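PDB 4TLV: ADP-ribosylating toxin CARDS from Mycoplasma pneumoniae, which transfers the ADP-ribosyl group of NAD(+) to multiple target proteins and causes vacuolation and epithelial damage in mammalian cells. Local coordinates for residues D153-H161 against D370-V378. Residues are numbered along the deposited sequence; the frame is centred on the assembly and turned at random.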
loop_
_atom_site.group_PDB
_atom_site.type_symbol
_atom_site.label_atom_id
_atom_site.label_comp_id
_atom_site.label_asym_id
_atom_site.label_seq_id
_atom_site.Cartn_x
_atom_site.Cartn_y
_atom_site.Cartn_z
ATOM N N ASP A 153 11.501 17.083 10.100
ATOM C CA ASP A 153 11.006 17.367 11.438
ATOM C C ASP A 153 9.512 17.073 11.540
ATOM O O ASP A 153 8.806 16.954 10.528
ATOM C CB ASP A 153 11.347 18.805 11.873
ATOM C CG ASP A 153 10.715 19.860 10.979
ATOM O OD1 ASP A 153 9.725 19.552 10.294
ATOM O OD2 ASP A 153 11.191 21.016 10.979
ATOM N N ALA A 154 9.049 16.905 12.769
ATOM C CA ALA A 154 7.637 16.697 13.013
ATOM C C ALA A 154 7.147 17.945 13.728
ATOM O O ALA A 154 7.766 18.372 14.699
ATOM C CB ALA A 154 7.430 15.476 13.884
ATOM N N VAL A 155 6.050 18.520 13.251
ATOM C CA VAL A 155 5.472 19.713 13.864
ATOM C C VAL A 155 3.956 19.582 14.033
ATOM O O VAL A 155 3.281 18.935 13.227
ATOM C CB VAL A 155 5.789 20.959 13.020
ATOM C CG1 VAL A 155 7.286 21.197 12.986
ATOM C CG2 VAL A 155 5.250 20.784 11.613
ATOM N N PRO A 156 3.405 20.207 15.085
ATOM C CA PRO A 156 1.953 20.125 15.282
ATOM C C PRO A 156 1.185 20.868 14.185
ATOM O O PRO A 156 1.632 21.909 13.705
ATOM C CB PRO A 156 1.722 20.819 16.635
ATOM C CG PRO A 156 2.969 21.621 16.907
ATOM C CD PRO A 156 4.097 20.981 16.137
ATOM N N VAL A 157 0.020 20.345 13.830
ATOM C CA VAL A 157 -0.903 21.019 12.923
ATOM C C VAL A 157 -1.688 22.119 13.664
ATOM O O VAL A 157 -2.237 21.879 14.732
ATOM C CB VAL A 157 -1.879 20.002 12.308
ATOM C CG1 VAL A 157 -2.906 20.699 11.399
ATOM C CG2 VAL A 157 -1.091 18.926 11.518
ATOM N N GLU A 158 -1.751 23.316 13.085
ATOM C CA GLU A 158 -2.473 24.433 13.713
ATOM C C GLU A 158 -2.190 24.590 15.221
ATOM O O GLU A 158 -3.115 24.579 16.025
ATOM C CB GLU A 158 -3.995 24.289 13.508
ATOM C CG GLU A 158 -4.751 25.622 13.659
ATOM C CD GLU A 158 -6.236 25.479 13.948
ATOM O OE1 GLU A 158 -6.710 24.355 14.230
ATOM O OE2 GLU A 158 -6.934 26.517 13.910
ATOM N N PRO A 159 -0.917 24.746 15.611
ATOM C CA PRO A 159 -0.602 24.761 17.049
ATOM C C PRO A 159 -1.301 25.889 17.816
ATOM O O PRO A 159 -1.554 26.962 17.268
ATOM C CB PRO A 159 0.914 24.986 17.066
ATOM C CG PRO A 159 1.197 25.685 15.801
ATOM C CD PRO A 159 0.264 25.048 14.794
ATOM N N GLY A 160 -1.599 25.639 19.086
ATOM C CA GLY A 160 -2.247 26.625 19.917
ATOM C C GLY A 160 -3.753 26.632 19.716
ATOM O O GLY A 160 -4.477 27.219 20.516
ATOM N N HIS A 161 -4.235 25.989 18.653
ATOM C CA HIS A 161 -5.664 26.047 18.336
ATOM C C HIS A 161 -6.331 24.680 18.115
ATOM O O HIS A 161 -7.453 24.452 18.559
ATOM C CB HIS A 161 -5.896 26.935 17.112
ATOM C CG HIS A 161 -5.383 28.335 17.275
ATOM N ND1 HIS A 161 -6.048 29.290 18.009
ATOM C CD2 HIS A 161 -4.267 28.936 16.793
ATOM C CE1 HIS A 161 -5.364 30.423 17.978
ATOM N NE2 HIS A 161 -4.285 30.236 17.241
ATOM N N ASP A 370 2.430 27.022 4.822
ATOM C CA ASP A 370 2.678 28.181 5.673
ATOM C C ASP A 370 3.357 27.722 6.951
ATOM O O ASP A 370 3.283 26.547 7.314
ATOM C CB ASP A 370 1.372 28.921 5.985
ATOM C CG ASP A 370 0.345 28.036 6.689
ATOM O OD1 ASP A 370 0.484 26.803 6.619
ATOM O OD2 ASP A 370 -0.599 28.565 7.311
ATOM N N ILE A 371 4.030 28.638 7.636
ATOM C CA ILE A 371 4.781 28.254 8.827
ATOM C C ILE A 371 3.830 27.978 10.003
ATOM O O ILE A 371 4.195 27.293 10.959
ATOM C CB ILE A 371 5.865 29.306 9.181
ATOM C CG1 ILE A 371 6.823 28.768 10.245
ATOM C CG2 ILE A 371 5.230 30.607 9.615
ATOM C CD1 ILE A 371 8.130 29.566 10.342
ATOM N N ALA A 372 2.607 28.488 9.910
ATOM C CA ALA A 372 1.584 28.224 10.923
ATOM C C ALA A 372 0.959 26.828 10.760
ATOM O O ALA A 372 0.106 26.423 11.549
ATOM C CB ALA A 372 0.498 29.285 10.866
ATOM N N ILE A 373 1.373 26.116 9.717
ATOM C CA ILE A 373 0.900 24.760 9.462
ATOM C C ILE A 373 -0.623 24.687 9.442
ATOM O O ILE A 373 -1.222 23.951 10.222
ATOM C CB ILE A 373 1.459 23.780 10.511
ATOM C CG1 ILE A 373 2.930 24.101 10.814
ATOM C CG2 ILE A 373 1.312 22.331 10.026
ATOM C CD1 ILE A 373 3.887 23.780 9.647
ATOM N N THR A 374 -1.254 25.460 8.557
ATOM C CA THR A 374 -2.710 25.445 8.450
ATOM C C THR A 374 -3.209 25.330 7.027
ATOM O O THR A 374 -4.398 25.132 6.818
ATOM C CB THR A 374 -3.349 26.740 8.971
ATOM O OG1 THR A 374 -2.840 27.842 8.205
ATOM C CG2 THR A 374 -3.063 26.934 10.439
ATOM N N GLN A 375 -2.319 25.519 6.059
ATOM C CA GLN A 375 -2.697 25.466 4.642
ATOM C C GLN A 375 -1.887 24.377 3.941
ATOM O O GLN A 375 -0.665 24.359 4.016
ATOM C CB GLN A 375 -2.445 26.818 3.970
ATOM C CG GLN A 375 -3.225 27.956 4.615
ATOM C CD GLN A 375 -2.619 29.320 4.340
ATOM O OE1 GLN A 375 -1.686 29.451 3.551
ATOM N NE2 GLN A 375 -3.145 30.345 5.005
ATOM N N PHE A 376 -2.577 23.485 3.244
ATOM C CA PHE A 376 -1.931 22.292 2.713
ATOM C C PHE A 376 -2.169 22.108 1.220
ATOM O O PHE A 376 -3.304 22.084 0.761
ATOM C CB PHE A 376 -2.431 21.062 3.487
ATOM C CG PHE A 376 -2.007 21.041 4.929
ATOM C CD1 PHE A 376 -2.644 21.835 5.867
ATOM C CD2 PHE A 376 -0.980 20.209 5.350
ATOM C CE1 PHE A 376 -2.248 21.817 7.209
ATOM C CE2 PHE A 376 -0.583 20.190 6.678
ATOM C CZ PHE A 376 -1.214 20.994 7.603
ATOM N N ARG A 377 -1.078 21.964 0.480
ATOM C CA ARG A 377 -1.137 21.629 -0.929
ATOM C C ARG A 377 -1.346 20.130 -1.053
ATOM O O ARG A 377 -0.723 19.342 -0.348
ATOM C CB ARG A 377 0.154 22.049 -1.622
ATOM C CG ARG A 377 0.367 21.444 -3.034
ATOM C CD ARG A 377 1.605 22.093 -3.687
ATOM N NE ARG A 377 1.364 23.508 -3.985
ATOM C CZ ARG A 377 2.294 24.465 -3.967
ATOM N NH1 ARG A 377 3.556 24.192 -3.648
ATOM N NH2 ARG A 377 1.957 25.704 -4.273
ATOM N N VAL A 378 -2.243 19.739 -1.941
ATOM C CA VAL A 378 -2.550 18.320 -2.129
ATOM C C VAL A 378 -2.044 17.922 -3.505
ATOM O O VAL A 378 -2.501 18.469 -4.510
ATOM C CB VAL A 378 -4.063 18.088 -2.016
ATOM C CG1 VAL A 378 -4.426 16.612 -2.299
ATOM C CG2 VAL A 378 -4.540 18.497 -0.621
#
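The backbone N of E158, on the ADP-ribosyltransferase domain, gives its hydrogen to the carbonyl O of I373, on domain D2, with N and O 3.0 Å apart. The bond is somewhat bent, 155° at the hydrogen, and the donor lies 29° off the carbonyl plane. CG1 of V157 rests against the same I373 O at 3.8 Å, so the oxygen has a methyl beside its N-H partner; V157 CG1 also approaches CZ of F376 at 4.2 Å. The carbonyl O of the preceding residue, A372, lies 3.5 Å from CD of P159; a proline suits this place because its ring puts carbon there and its nitrogen has no hydrogen to satisfy.

I373 is the main apolar residue of the contact. Its CB and CG2 both pack 3.7 Å from the carbonyl O of P156, and CG2, anti to the backbone N, is also near CA of V157. The CG1 arm carries CD1 to CG2 of V155 at 3.8 Å, the two side chains crossing at about a right angle. A branched residue suits the spot: one arm meets V155 at the end of the strand and the other V157 in the loop just beyond it. E158 CG crosses the T374 methyl CG2 obliquely at 3.9 Å, and the rest of the side chain, extended beyond CG, leads away from T374.

Within D2, D370 begins a type I turn closed by its O and I373 N, and its carboxylate fastens the two residues that follow. OD1 takes the N-H of T374 on the syn lone pair and that of Q375 from above the carboxylate plane, while OD2 accepts the hydroxyl of T374; a short side chain with two acceptor oxygens fits this task.

The contact joins the end of strand 146-156 and the loop after it to the hairpin turn between strands 364-368 and 375-380 of the D2 beta-trefoil, with T172 of strand 168-181 and P368 also packing on I373.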